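Side-chain contacts in beta sliding clamp (Streptococcus pneumoniae, PDB 2AWA), which probably tethers DNA polymerases and other proteins to DNA as a ring-shaped head-to-tail dimer, giving replication its processivity: residues Thr45-Val50 with Glu133-Ile138; Leu154-Asn159 with Thr376-Met381; Glu235-Asn240 with Leu244-Asn249; Ser312-Ser317 with Lys322-Ile327. All blocks are in the same frame, centred on the assembly; numbering follows the deposited sequence.

Along the chain, interaction 1 closes first, in the N-terminal domain. Interaction 2 then joins helix 151-161 of the central domain to the C-terminal domain, and the loop it closes holds interactions 3 and 4, one after the other. Interactions 1 and 3 reach the same eight-stranded sheet, which spans the N-terminal and central domains, with centres about 20 Å apart. Interactions 2 and 3 touch, Leu154 CD2 lying 3.8 Å from Phe245 CE2. Interaction 4 is remote, its centre about 57 Å from that of interaction 1, and its edge strand meets the second subunit. The four contacts thus sample each domain, one junction between domains and the seam that closes the ring.

Interaction 1. Residues Thr45-Val50 with Glu133-Ile138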
loop_
_atom_site.group_PDB
_atom_site.type_symbol
_atom_site.label_atom_id
_atom_site.label_comp_id
_atom_site.label_asym_id
_atom_site.label_seq_id
_atom_site.Cartn_x
_atom_site.Cartn_y
_atom_site.Cartn_z
ATOM N N THR B 45 5.950 24.341 -2.664
ATOM C CA THR B 45 7.352 24.339 -3.021
ATOM C C THR B 45 8.186 24.093 -1.789
ATOM O O THR B 45 7.749 24.393 -0.693
ATOM C CB THR B 45 7.797 25.699 -3.675
ATOM O OG1 THR B 45 7.743 26.769 -2.713
ATOM C CG2 THR B 45 6.923 26.031 -4.862
ATOM N N VAL B 46 9.367 23.513 -1.980
ATOM C CA VAL B 46 10.414 23.579 -0.985
ATOM C C VAL B 46 11.269 24.776 -1.329
ATOM O O VAL B 46 11.403 25.125 -2.502
ATOM C CB VAL B 46 11.279 22.306 -0.900
ATOM C CG1 VAL B 46 11.773 21.841 -2.274
ATOM C CG2 VAL B 46 12.453 22.523 0.074
ATOM N N LYS B 47 11.794 25.420 -0.291
ATOM C CA LYS B 47 12.651 26.584 -0.413
ATOM C C LYS B 47 14.026 26.151 -0.007
ATOM O O LYS B 47 14.182 25.459 0.995
ATOM C CB LYS B 47 12.165 27.708 0.504
ATOM C CG LYS B 47 13.134 28.873 0.699
ATOM C CD LYS B 47 12.380 30.088 1.212
ATOM C CE LYS B 47 13.211 30.969 2.127
ATOM N NZ LYS B 47 14.335 31.592 1.421
ATOM N N ILE B 48 15.017 26.579 -0.786
ATOM C CA ILE B 48 16.398 26.135 -0.647
ATOM C C ILE B 48 17.312 27.338 -0.525
ATOM O O ILE B 48 17.642 27.976 -1.531
ATOM C CB ILE B 48 16.825 25.301 -1.865
ATOM C CG1 ILE B 48 15.940 24.070 -1.981
ATOM C CG2 ILE B 48 18.289 24.860 -1.764
ATOM C CD1 ILE B 48 16.039 23.431 -3.314
ATOM N N ASP B 49 17.707 27.644 0.706
ATOM C CA ASP B 49 18.654 28.714 0.993
ATOM C C ASP B 49 20.041 28.124 1.097
ATOM O O ASP B 49 20.237 27.131 1.785
ATOM C CB ASP B 49 18.318 29.398 2.315
ATOM C CG ASP B 49 17.298 30.504 2.156
ATOM O OD1 ASP B 49 17.605 31.499 1.447
ATOM O OD2 ASP B 49 16.203 30.387 2.757
ATOM N N VAL B 50 20.999 28.748 0.427
ATOM C CA VAL B 50 22.345 28.243 0.377
ATOM C C VAL B 50 23.261 29.328 0.876
ATOM O O VAL B 50 23.393 30.360 0.230
ATOM C CB VAL B 50 22.738 27.885 -1.055
ATOM C CG1 VAL B 50 24.202 27.430 -1.108
ATOM C CG2 VAL B 50 21.810 26.824 -1.593
ATOM N N GLU B 133 11.489 35.151 -3.019
ATOM C CA GLU B 133 11.092 36.339 -2.273
ATOM C C GLU B 133 9.601 36.257 -1.912
ATOM O O GLU B 133 9.181 36.759 -0.882
ATOM C CB GLU B 133 11.407 37.597 -3.090
ATOM C CG GLU B 133 11.685 38.859 -2.273
ATOM C CD GLU B 133 12.222 40.011 -3.133
ATOM O OE1 GLU B 133 12.351 39.849 -4.369
ATOM O OE2 GLU B 133 12.521 41.085 -2.573
ATOM N N GLN B 134 8.813 35.591 -2.748
ATOM C CA GLN B 134 7.381 35.431 -2.495
ATOM C C GLN B 134 7.067 34.408 -1.406
ATOM O O GLN B 134 5.940 34.367 -0.923
ATOM C CB GLN B 134 6.656 35.032 -3.779
ATOM C CG GLN B 134 6.952 33.620 -4.255
ATOM C CD GLN B 134 6.792 33.477 -5.760
ATOM O OE1 GLN B 134 5.729 33.749 -6.314
ATOM N NE2 GLN B 134 7.850 33.057 -6.428
ATOM N N TYR B 135 8.040 33.573 -1.035
ATOM C CA TYR B 135 7.824 32.566 -0.006
ATOM C C TYR B 135 7.684 33.261 1.332
ATOM O O TYR B 135 8.480 34.123 1.654
ATOM C CB TYR B 135 8.975 31.546 0.051
ATOM C CG TYR B 135 8.612 30.284 0.829
ATOM C CD1 TYR B 135 8.787 30.218 2.213
ATOM C CD2 TYR B 135 8.052 29.177 0.186
ATOM C CE1 TYR B 135 8.432 29.077 2.935
ATOM C CE2 TYR B 135 7.689 28.023 0.908
ATOM C CZ TYR B 135 7.884 27.986 2.282
ATOM O OH TYR B 135 7.543 26.867 3.002
ATOM N N PRO B 136 6.669 32.892 2.119
ATOM C CA PRO B 136 6.443 33.564 3.378
ATOM C C PRO B 136 7.503 33.273 4.420
ATOM O O PRO B 136 7.732 32.126 4.738
ATOM C CB PRO B 136 5.112 32.973 3.839
ATOM C CG PRO B 136 5.049 31.670 3.214
ATOM C CD PRO B 136 5.666 31.841 1.884
ATOM N N ARG B 137 8.120 34.321 4.961
ATOM C CA ARG B 137 9.040 34.198 6.092
ATOM C C ARG B 137 8.336 33.588 7.307
ATOM O O ARG B 137 7.156 33.842 7.527
ATOM C CB ARG B 137 9.586 35.576 6.470
ATOM N N ILE B 138 9.062 32.793 8.094
ATOM C CA ILE B 138 8.491 32.136 9.279
ATOM C C ILE B 138 8.643 33.050 10.501
ATOM O O ILE B 138 9.726 33.589 10.738
ATOM C CB ILE B 138 9.182 30.772 9.570
ATOM C CG1 ILE B 138 9.116 29.847 8.348
ATOM C CG2 ILE B 138 8.530 30.086 10.770
ATOM C CD1 ILE B 138 10.026 28.631 8.444
#
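In the N-terminal domain of the clamp, the long loop between strand 123-128 and strand 147-150, which leads toward the central domain, presses Tyr135 against strand 45-50, where Thr45 and Lys47 receive its ring. Lys47 lies across one face: CB stands 4.3 Å above the ring plane over its centre, and CD reaches to 3.7 Å from Tyr135 CD1. Pro136 closes the opposite face, its CD 3.4 Å above the plane and displaced toward the rim, so the phenol is clasped between an aliphatic lysine chain and its own neighbouring proline. Thr45 comes from another direction, at the ring edge, where OG1 lies near the ring plane and 3.8 Å from Tyr135 CD2; this hydroxyl is hydrogen-bonded to Ile42 O. Beyond the ring, the lysine chain bends (chi3 148°, chi4 66°), which brings NZ round to Asp49 OD2 at 2.6 Å. That salt bridge meets the syn side of the carboxylate, 29° out of its plane, and ties down the lysine whose methylenes cover the tyrosine. Tyr135 OH is hydrogen-bonded to Ser60 OG, which holds the far end of the ring. Strand 45-50 runs between strands 85-90 and 54-60; Leu88 of the first packs on Thr45 and Lys47, while Ile58 of the second, with Leu43 from a loop, packs against Tyr135.

Interaction 2. Residues Leu154-Asn159 with Thr376-Met381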
loop_
_atom_site.group_PDB
_atom_site.type_symbol
_atom_site.label_atom_id
_atom_site.label_comp_id
_atom_site.label_asym_id
_atom_site.label_seq_id
_atom_site.Cartn_x
_atom_site.Cartn_y
_atom_site.Cartn_z
ATOM N N LEU B 154 8.690 11.871 24.571
ATOM C CA LEU B 154 7.680 12.598 23.804
ATOM C C LEU B 154 6.916 11.679 22.863
ATOM O O LEU B 154 5.681 11.686 22.863
ATOM C CB LEU B 154 8.321 13.691 22.962
ATOM C CG LEU B 154 7.984 15.136 23.257
ATOM C CD1 LEU B 154 9.133 15.799 23.960
ATOM C CD2 LEU B 154 7.717 15.855 21.943
ATOM N N LYS B 155 7.641 10.921 22.043
ATOM C CA LYS B 155 7.015 9.929 21.145
ATOM C C LYS B 155 6.113 8.973 21.919
ATOM O O LYS B 155 5.060 8.562 21.411
ATOM C CB LYS B 155 8.063 9.103 20.383
ATOM C CG LYS B 155 8.911 9.903 19.375
ATOM C CD LYS B 155 9.746 8.976 18.517
ATOM C CE LYS B 155 10.543 9.700 17.454
ATOM N NZ LYS B 155 10.766 8.803 16.280
ATOM N N LYS B 156 6.520 8.627 23.147
ATOM C CA LYS B 156 5.730 7.754 24.000
ATOM C C LYS B 156 4.453 8.463 24.481
ATOM O O LYS B 156 3.372 7.893 24.438
ATOM C CB LYS B 156 6.555 7.233 25.174
ATOM C CG LYS B 156 5.818 6.160 25.945
ATOM C CD LYS B 156 6.695 5.349 26.905
ATOM C CE LYS B 156 5.799 4.692 27.986
ATOM N NZ LYS B 156 6.297 3.398 28.533
ATOM N N ILE B 157 4.570 9.706 24.923
ATOM C CA ILE B 157 3.389 10.500 25.244
ATOM C C ILE B 157 2.443 10.632 24.047
ATOM O O ILE B 157 1.242 10.514 24.180
ATOM C CB ILE B 157 3.797 11.896 25.707
ATOM C CG1 ILE B 157 4.150 11.861 27.183
ATOM C CG2 ILE B 157 2.672 12.911 25.484
ATOM C CD1 ILE B 157 4.815 13.147 27.663
ATOM N N ILE B 158 3.009 10.894 22.880
ATOM C CA ILE B 158 2.222 11.064 21.688
ATOM C C ILE B 158 1.459 9.797 21.384
ATOM O O ILE B 158 0.265 9.859 21.189
ATOM C CB ILE B 158 3.070 11.527 20.499
ATOM C CG1 ILE B 158 3.579 12.946 20.757
ATOM C CG2 ILE B 158 2.248 11.544 19.244
ATOM C CD1 ILE B 158 4.753 13.378 19.885
ATOM N N ASN B 159 2.109 8.641 21.393
ATOM C CA ASN B 159 1.393 7.387 21.093
ATOM C C ASN B 159 0.364 7.005 22.149
ATOM O O ASN B 159 -0.643 6.333 21.841
ATOM C CB ASN B 159 2.365 6.227 20.891
ATOM C CG ASN B 159 2.921 6.197 19.517
ATOM O OD1 ASN B 159 2.188 6.382 18.537
ATOM N ND2 ASN B 159 4.235 5.992 19.414
ATOM N N THR B 376 2.152 -2.035 37.182
ATOM C CA THR B 376 3.113 -1.067 36.638
ATOM C C THR B 376 3.162 0.262 37.410
ATOM O O THR B 376 2.157 0.702 37.980
ATOM C CB THR B 376 2.790 -0.774 35.160
ATOM O OG1 THR B 376 3.839 0.003 34.572
ATOM C CG2 THR B 376 1.485 -0.013 35.034
ATOM N N ASP B 377 4.339 0.899 37.404
ATOM C CA ASP B 377 4.536 2.234 38.016
ATOM C C ASP B 377 3.842 3.357 37.222
ATOM O O ASP B 377 3.502 4.402 37.772
ATOM C CB ASP B 377 6.033 2.550 38.149
ATOM N N GLU B 378 3.615 3.112 35.936
ATOM C CA GLU B 378 3.151 4.132 34.990
ATOM C C GLU B 378 1.821 4.797 35.355
ATOM O O GLU B 378 0.855 4.107 35.661
ATOM C CB GLU B 378 3.024 3.499 33.606
ATOM C CG GLU B 378 3.025 4.508 32.485
ATOM C CD GLU B 378 3.117 3.859 31.127
ATOM O OE1 GLU B 378 2.661 2.699 30.997
ATOM O OE2 GLU B 378 3.643 4.515 30.198
ATOM N N ASP B 379 1.782 6.129 35.303
ATOM C CA ASP B 379 0.560 6.895 35.580
ATOM C C ASP B 379 -0.179 7.193 34.263
ATOM O O ASP B 379 -0.282 8.336 33.798
ATOM C CB ASP B 379 0.892 8.179 36.342
ATOM C CG ASP B 379 -0.330 8.808 36.988
ATOM O OD1 ASP B 379 -1.464 8.566 36.505
ATOM O OD2 ASP B 379 -0.160 9.541 37.979
ATOM N N PHE B 380 -0.677 6.117 33.669
ATOM C CA PHE B 380 -1.274 6.146 32.345
ATOM C C PHE B 380 -2.686 5.618 32.493
ATOM O O PHE B 380 -2.887 4.460 32.833
ATOM C CB PHE B 380 -0.439 5.319 31.354
ATOM C CG PHE B 380 -1.043 5.206 29.975
ATOM C CD1 PHE B 380 -1.808 6.244 29.434
ATOM C CD2 PHE B 380 -0.841 4.054 29.211
ATOM C CE1 PHE B 380 -2.369 6.126 28.178
ATOM C CE2 PHE B 380 -1.386 3.941 27.949
ATOM C CZ PHE B 380 -2.157 4.976 27.428
HETATM N N MSE B 381 -3.640 6.505 32.229
HETATM C CA MSE B 381 -5.041 6.377 32.607
HETATM C C MSE B 381 -5.939 6.681 31.388
HETATM O O MSE B 381 -5.732 7.661 30.691
HETATM C CB MSE B 381 -5.290 7.410 33.714
HETATM C CG MSE B 381 -6.733 7.909 33.885
HETATM SE SE MSE B 381 -7.811 6.539 34.731
HETATM C CE MSE B 381 -6.938 6.522 36.599
#
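Glu378 OE2 receives Lys156 NZ at 3.3 Å in a salt bridge, and Lys200 NZ offers the same oxygen a second, long and weak ion pair. The bridge spans the junction of the central and C-terminal domains: Lys156 stands on helix 151-161, and Glu378 lies in the loop that leads into strand 379-384. The two side chains approach from opposite directions, each with its CG on the far side of the CA-CB bond from the backbone N (chi1 -171° for Lys156, -160° for Glu378) and each extended beyond it. Both chains are stretched, and it is their ends that meet, burying little surface. Lys156 CE is modelled as near to Glu378 OE2 as the nitrogen is, so the exact placing of the ammonium group is doubtful, although the pairing of the two charges is clear. Glu160, near the end of the same helix, brings its OE2 close to this oxygen. The two lysines probably offset the resulting like-charge contact. Helix and loop thus meet beside the nine-stranded sheet shared by the two domains, in which strand 379-384 pairs with strand 196-203. In the loop leading to it, a weak hydrogen bond closes an ST turn, with Glu378 N pointing almost straight, at 171°, to Thr376 OG1, 3.4 Å away.

Interaction 3. Residues Glu235-Asn240 with Leu244-Asn249; sequences EIFFAN and LFRSEN
Two pairs of backbone hydrogen bonds hold Glu235-Phe237 to Leu244-Arg246. Glu235 N reaches Arg246 O at 2.9 Å and Arg246 N returns to Glu235 O at 2.8 Å; one step along, Phe237 and Leu244 form the second hydrogen-bonded pair, with Phe237 N 2.9 Å from Leu244 O. On the face that carries these four side chains, Arg246 NH2 makes a salt bridge with Glu235 OE1 at 3.4 Å. It is weak as a hydrogen bond, bent to 139° at the hydrogen, and the carboxylate and guanidinium planes are 45° apart. A bend at chi3 (59°) swings the guanidinium back over the neighbouring strand. There Phe237 CE1 sits 3.9 Å above one guanidinium face, toward its rim, with ring and guanidinium inclined rather than stacked. Glu235 OE1 lies in the plane of the Phe237 ring at its edge, completing a cluster of acid, base and ring. The other face is apolar. Ile236 and Phe245, a non-hydrogen-bonded pair, run side by side, and Ile236 CD1 is 3.6 Å from Phe245 CE2 while Ile236 CG2 lies over the ring face. Phe223 of helix 217-226 meets Phe245 here. The hairpin lies between strands 147-150 and 250-255 in a sheet running from the central into the N-terminal domain, with helices on the Ile236 and Phe245 face, as in the sliding-clamp fold, where sheets form the outside of the ring and helices line the inside.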
loop_
_atom_site.group_PDB
_atom_site.type_symbol
_atom_site.label_atom_id
_atom_site.label_comp_id
_atom_site.label_asym_id
_atom_site.label_seq_id
_atom_site.Cartn_x
_atom_site.Cartn_y
_atom_site.Cartn_z
ATOM N N GLU B 235 15.091 20.417 22.006
ATOM C CA GLU B 235 14.825 21.626 22.795
ATOM C C GLU B 235 13.490 22.247 22.392
ATOM O O GLU B 235 13.238 22.423 21.205
ATOM C CB GLU B 235 15.908 22.650 22.547
ATOM C CG GLU B 235 17.286 22.126 22.764
ATOM C CD GLU B 235 18.310 23.239 22.874
ATOM O OE1 GLU B 235 18.257 24.181 22.045
ATOM O OE2 GLU B 235 19.175 23.162 23.779
ATOM N N ILE B 236 12.661 22.598 23.379
ATOM C CA ILE B 236 11.319 23.129 23.134
ATOM C C ILE B 236 11.223 24.573 23.574
ATOM O O ILE B 236 11.677 24.939 24.668
ATOM C CB ILE B 236 10.234 22.278 23.828
ATOM C CG1 ILE B 236 10.484 20.789 23.565
ATOM C CG2 ILE B 236 8.818 22.640 23.294
ATOM C CD1 ILE B 236 9.340 19.860 23.988
ATOM N N PHE B 237 10.690 25.425 22.709
ATOM C CA PHE B 237 10.519 26.845 23.067
ATOM C C PHE B 237 9.052 27.191 22.917
ATOM O O PHE B 237 8.407 26.727 21.986
ATOM C CB PHE B 237 11.384 27.766 22.198
ATOM C CG PHE B 237 12.855 27.508 22.326
ATOM C CD1 PHE B 237 13.415 26.388 21.745
ATOM C CD2 PHE B 237 13.683 28.384 23.035
ATOM C CE1 PHE B 237 14.753 26.111 21.855
ATOM C CE2 PHE B 237 15.030 28.130 23.158
ATOM C CZ PHE B 237 15.582 26.994 22.563
ATOM N N PHE B 238 8.536 28.007 23.841
ATOM C CA PHE B 238 7.111 28.337 23.908
ATOM C C PHE B 238 6.847 29.791 23.550
ATOM O O PHE B 238 7.537 30.678 24.007
ATOM C CB PHE B 238 6.584 28.057 25.318
ATOM C CG PHE B 238 6.537 26.590 25.666
ATOM C CD1 PHE B 238 5.489 25.795 25.232
ATOM C CD2 PHE B 238 7.558 26.002 26.384
ATOM C CE1 PHE B 238 5.459 24.427 25.526
ATOM C CE2 PHE B 238 7.531 24.672 26.692
ATOM C CZ PHE B 238 6.482 23.873 26.267
ATOM N N ALA B 239 5.854 30.019 22.703
ATOM C CA ALA B 239 5.189 31.324 22.599
ATOM C C ALA B 239 3.684 31.099 22.787
ATOM O O ALA B 239 3.234 29.950 22.961
ATOM C CB ALA B 239 5.477 31.989 21.258
ATOM N N ASN B 240 2.911 32.187 22.767
ATOM C CA ASN B 240 1.460 32.104 22.956
ATOM C C ASN B 240 0.792 31.480 21.742
ATOM O O ASN B 240 -0.132 30.686 21.865
ATOM C CB ASN B 240 0.866 33.496 23.227
ATOM N N LEU B 244 8.192 25.576 19.267
ATOM C CA LEU B 244 9.282 25.086 18.431
ATOM C C LEU B 244 10.017 23.924 19.087
ATOM O O LEU B 244 10.443 24.019 20.230
ATOM C CB LEU B 244 10.275 26.225 18.194
ATOM C CG LEU B 244 11.633 25.864 17.581
ATOM C CD1 LEU B 244 11.418 25.334 16.174
ATOM C CD2 LEU B 244 12.569 27.059 17.577
ATOM N N PHE B 245 10.195 22.844 18.341
ATOM C CA PHE B 245 11.063 21.741 18.741
ATOM C C PHE B 245 12.335 21.781 17.881
ATOM O O PHE B 245 12.249 21.734 16.665
ATOM C CB PHE B 245 10.341 20.416 18.487
ATOM C CG PHE B 245 8.983 20.318 19.127
ATOM C CD1 PHE B 245 7.880 20.867 18.515
ATOM C CD2 PHE B 245 8.816 19.663 20.338
ATOM C CE1 PHE B 245 6.636 20.764 19.095
ATOM C CE2 PHE B 245 7.577 19.561 20.921
ATOM C CZ PHE B 245 6.492 20.110 20.310
ATOM N N ARG B 246 13.509 21.843 18.488
ATOM C CA ARG B 246 14.758 21.959 17.732
ATOM C C ARG B 246 15.809 20.924 18.123
ATOM O O ARG B 246 16.119 20.767 19.289
ATOM C CB ARG B 246 15.362 23.344 17.946
ATOM C CG ARG B 246 16.130 23.866 16.756
ATOM C CD ARG B 246 16.430 25.327 16.923
ATOM N NE ARG B 246 17.217 25.539 18.135
ATOM C CZ ARG B 246 17.326 26.699 18.777
ATOM N NH1 ARG B 246 16.702 27.791 18.333
ATOM N NH2 ARG B 246 18.067 26.765 19.876
ATOM N N SER B 247 16.349 20.223 17.135
ATOM C CA SER B 247 17.523 19.387 17.315
ATOM C C SER B 247 18.691 20.148 16.740
ATOM O O SER B 247 18.572 21.317 16.439
ATOM C CB SER B 247 17.329 18.049 16.605
ATOM O OG SER B 247 17.086 18.222 15.222
ATOM N N GLU B 248 19.840 19.504 16.594
ATOM C CA GLU B 248 21.001 20.190 16.032
ATOM C C GLU B 248 20.669 20.844 14.696
ATOM O O GLU B 248 21.002 21.996 14.478
ATOM C CB GLU B 248 22.172 19.227 15.866
ATOM C CG GLU B 248 23.475 19.881 15.377
ATOM C CD GLU B 248 24.723 18.999 15.588
ATOM O OE1 GLU B 248 24.665 18.028 16.385
ATOM O OE2 GLU B 248 25.769 19.282 14.955
ATOM N N ASN B 249 19.997 20.103 13.818
ATOM C CA ASN B 249 19.789 20.530 12.431
ATOM C C ASN B 249 18.353 20.830 12.030
ATOM O O ASN B 249 18.116 21.390 10.968
ATOM C CB ASN B 249 20.292 19.443 11.489
ATOM C CG ASN B 249 21.731 19.134 11.690
ATOM O OD1 ASN B 249 22.544 20.019 11.947
ATOM N ND2 ASN B 249 22.071 17.863 11.563
#

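Interaction 4. Residues Ser312-Ser317 with Lys322-Ile327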
loop_
_atom_site.group_PDB
_atom_site.type_symbol
_atom_site.label_atom_id
_atom_site.label_comp_id
_atom_site.label_asym_id
_atom_site.label_seq_id
_atom_site.Cartn_x
_atom_site.Cartn_y
_atom_site.Cartn_z
ATOM N N SER B 312 -18.264 -12.317 28.781
ATOM C CA SER B 312 -18.586 -12.698 27.410
ATOM C C SER B 312 -18.956 -11.495 26.582
ATOM O O SER B 312 -19.464 -10.506 27.120
ATOM C CB SER B 312 -19.711 -13.705 27.402
ATOM O OG SER B 312 -20.779 -13.190 28.135
ATOM N N ALA B 313 -18.672 -11.581 25.282
ATOM C CA ALA B 313 -18.966 -10.517 24.313
ATOM C C ALA B 313 -20.056 -10.952 23.346
ATOM O O ALA B 313 -20.048 -12.099 22.835
ATOM C CB ALA B 313 -17.722 -10.143 23.543
ATOM N N HIS B 314 -20.970 -10.015 23.076
ATOM C CA HIS B 314 -22.108 -10.255 22.208
ATOM C C HIS B 314 -22.369 -9.097 21.260
ATOM O O HIS B 314 -22.411 -7.934 21.668
ATOM C CB HIS B 314 -23.352 -10.528 23.033
ATOM C CG HIS B 314 -23.128 -11.506 24.144
ATOM N ND1 HIS B 314 -23.546 -12.817 24.073
ATOM C CD2 HIS B 314 -22.530 -11.362 25.354
ATOM C CE1 HIS B 314 -23.213 -13.441 25.189
ATOM N NE2 HIS B 314 -22.589 -12.583 25.979
ATOM N N VAL B 315 -22.537 -9.446 19.988
ATOM C CA VAL B 315 -22.928 -8.513 18.958
ATOM C C VAL B 315 -24.059 -9.161 18.200
ATOM O O VAL B 315 -23.976 -10.331 17.842
ATOM C CB VAL B 315 -21.772 -8.233 17.962
ATOM C CG1 VAL B 315 -22.245 -7.301 16.835
ATOM C CG2 VAL B 315 -20.532 -7.640 18.693
ATOM N N HIS B 316 -25.110 -8.403 17.948
ATOM C CA HIS B 316 -26.161 -8.862 17.084
ATOM C C HIS B 316 -26.377 -7.888 15.960
ATOM O O HIS B 316 -26.916 -6.824 16.172
ATOM C CB HIS B 316 -27.472 -9.030 17.833
ATOM C CG HIS B 316 -28.561 -9.575 16.976
ATOM N ND1 HIS B 316 -29.408 -8.767 16.247
ATOM C CD2 HIS B 316 -28.927 -10.847 16.703
ATOM C CE1 HIS B 316 -30.265 -9.521 15.580
ATOM N NE2 HIS B 316 -29.997 -10.785 15.846
ATOM N N SER B 317 -25.987 -8.276 14.756
ATOM C CA SER B 317 -26.193 -7.452 13.573
ATOM C C SER B 317 -27.258 -8.083 12.682
ATOM O O SER B 317 -26.970 -8.987 11.917
ATOM C CB SER B 317 -24.878 -7.294 12.829
ATOM O OG SER B 317 -25.061 -6.420 11.749
ATOM N N LYS B 322 -24.001 -12.648 14.134
ATOM C CA LYS B 322 -24.063 -12.595 15.575
ATOM C C LYS B 322 -22.744 -13.163 16.121
ATOM O O LYS B 322 -22.190 -14.099 15.548
ATOM C CB LYS B 322 -25.337 -13.353 16.010
ATOM C CG LYS B 322 -25.409 -13.880 17.425
ATOM C CD LYS B 322 -26.682 -14.760 17.607
ATOM C CE LYS B 322 -26.938 -15.175 19.087
ATOM N NZ LYS B 322 -25.760 -15.862 19.748
ATOM N N VAL B 323 -22.202 -12.524 17.145
ATOM C CA VAL B 323 -20.964 -12.950 17.794
ATOM C C VAL B 323 -21.300 -13.261 19.230
ATOM O O VAL B 323 -21.898 -12.425 19.894
ATOM C CB VAL B 323 -19.897 -11.826 17.870
ATOM C CG1 VAL B 323 -18.621 -12.343 18.492
ATOM C CG2 VAL B 323 -19.586 -11.271 16.522
ATOM N N ASN B 324 -20.931 -14.451 19.698
ATOM C CA ASN B 324 -21.084 -14.840 21.100
ATOM C C ASN B 324 -19.747 -15.430 21.518
ATOM O O ASN B 324 -19.400 -16.522 21.097
ATOM C CB ASN B 324 -22.215 -15.862 21.244
ATOM C CG ASN B 324 -22.544 -16.191 22.699
ATOM O OD1 ASN B 324 -21.665 -16.300 23.546
ATOM N ND2 ASN B 324 -23.831 -16.352 22.986
ATOM N N GLU B 325 -18.966 -14.691 22.296
ATOM C CA GLU B 325 -17.629 -15.148 22.630
ATOM C C GLU B 325 -17.335 -15.055 24.117
ATOM O O GLU B 325 -17.549 -14.032 24.723
ATOM C CB GLU B 325 -16.592 -14.351 21.850
ATOM C CG GLU B 325 -15.166 -14.783 22.165
ATOM C CD GLU B 325 -14.121 -14.187 21.245
ATOM O OE1 GLU B 325 -14.445 -13.880 20.079
ATOM O OE2 GLU B 325 -12.963 -14.041 21.704
ATOM N N GLU B 326 -16.837 -16.136 24.705
ATOM C CA GLU B 326 -16.359 -16.085 26.080
ATOM C C GLU B 326 -14.921 -15.624 26.059
ATOM O O GLU B 326 -14.112 -16.164 25.329
ATOM C CB GLU B 326 -16.451 -17.438 26.787
ATOM C CG GLU B 326 -15.959 -17.322 28.232
ATOM C CD GLU B 326 -15.996 -18.616 29.019
ATOM O OE1 GLU B 326 -16.776 -19.528 28.642
ATOM O OE2 GLU B 326 -15.240 -18.695 30.026
ATOM N N ILE B 327 -14.615 -14.641 26.885
ATOM C CA ILE B 327 -13.278 -14.087 26.999
ATOM C C ILE B 327 -12.639 -14.557 28.311
ATOM O O ILE B 327 -13.222 -14.408 29.380
ATOM C CB ILE B 327 -13.328 -12.554 26.939
ATOM C CG1 ILE B 327 -14.006 -12.119 25.626
ATOM C CG2 ILE B 327 -11.927 -11.976 27.064
ATOM C CD1 ILE B 327 -14.461 -10.665 25.567
#
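Lys322 faces His316 in a non-hydrogen-bonded pair of antiparallel strands, and its CA sends a C-H toward Val315 O at 3.2 Å. The side chain starts over the same carbonyl before leading away. At Val323 the strands are hydrogen-bonded in both directions: Val323 N to Val315 O, and Val315 N to Val323 O at 3.0 Å. Their side chains share the buried face, where Val323 CG2 touches Val315 CB at 4.0 Å and Leu293 of helix 280-294 packs on both. Asn324 points back to the other face and lies alongside His314, with its OD1 3.6 Å from His314 CE1 and the amide and imidazole planes 66° apart, a contact without a hydrogen bond. The imidazole is steadied instead within its own strand, since His314 NE2 and Ser312 OG share a hydrogen bond of 2.9 Å. Glu325 resumes the ladder: Ala313 N bonds Glu325 O at 2.8 Å, and Glu325 N bonds Ala313 O. Its carboxylate turns away to Arg289 and Ser286 of helix 280-294 and to Ser123 of the second subunit. Glu326 then stands opposite Ser312. The side chain of Ile327 reaches Ala313, its CD1 3.9 Å from Ala313 CB. Within the chain, strand 321-327 is a sheet edge, but Lys322-Glu325 pair in an antiparallel ladder with a strand of the second subunit, so the sheet runs on across the interface, as at the subunit boundaries of sliding clamps, where two copies close a head-to-tail ring.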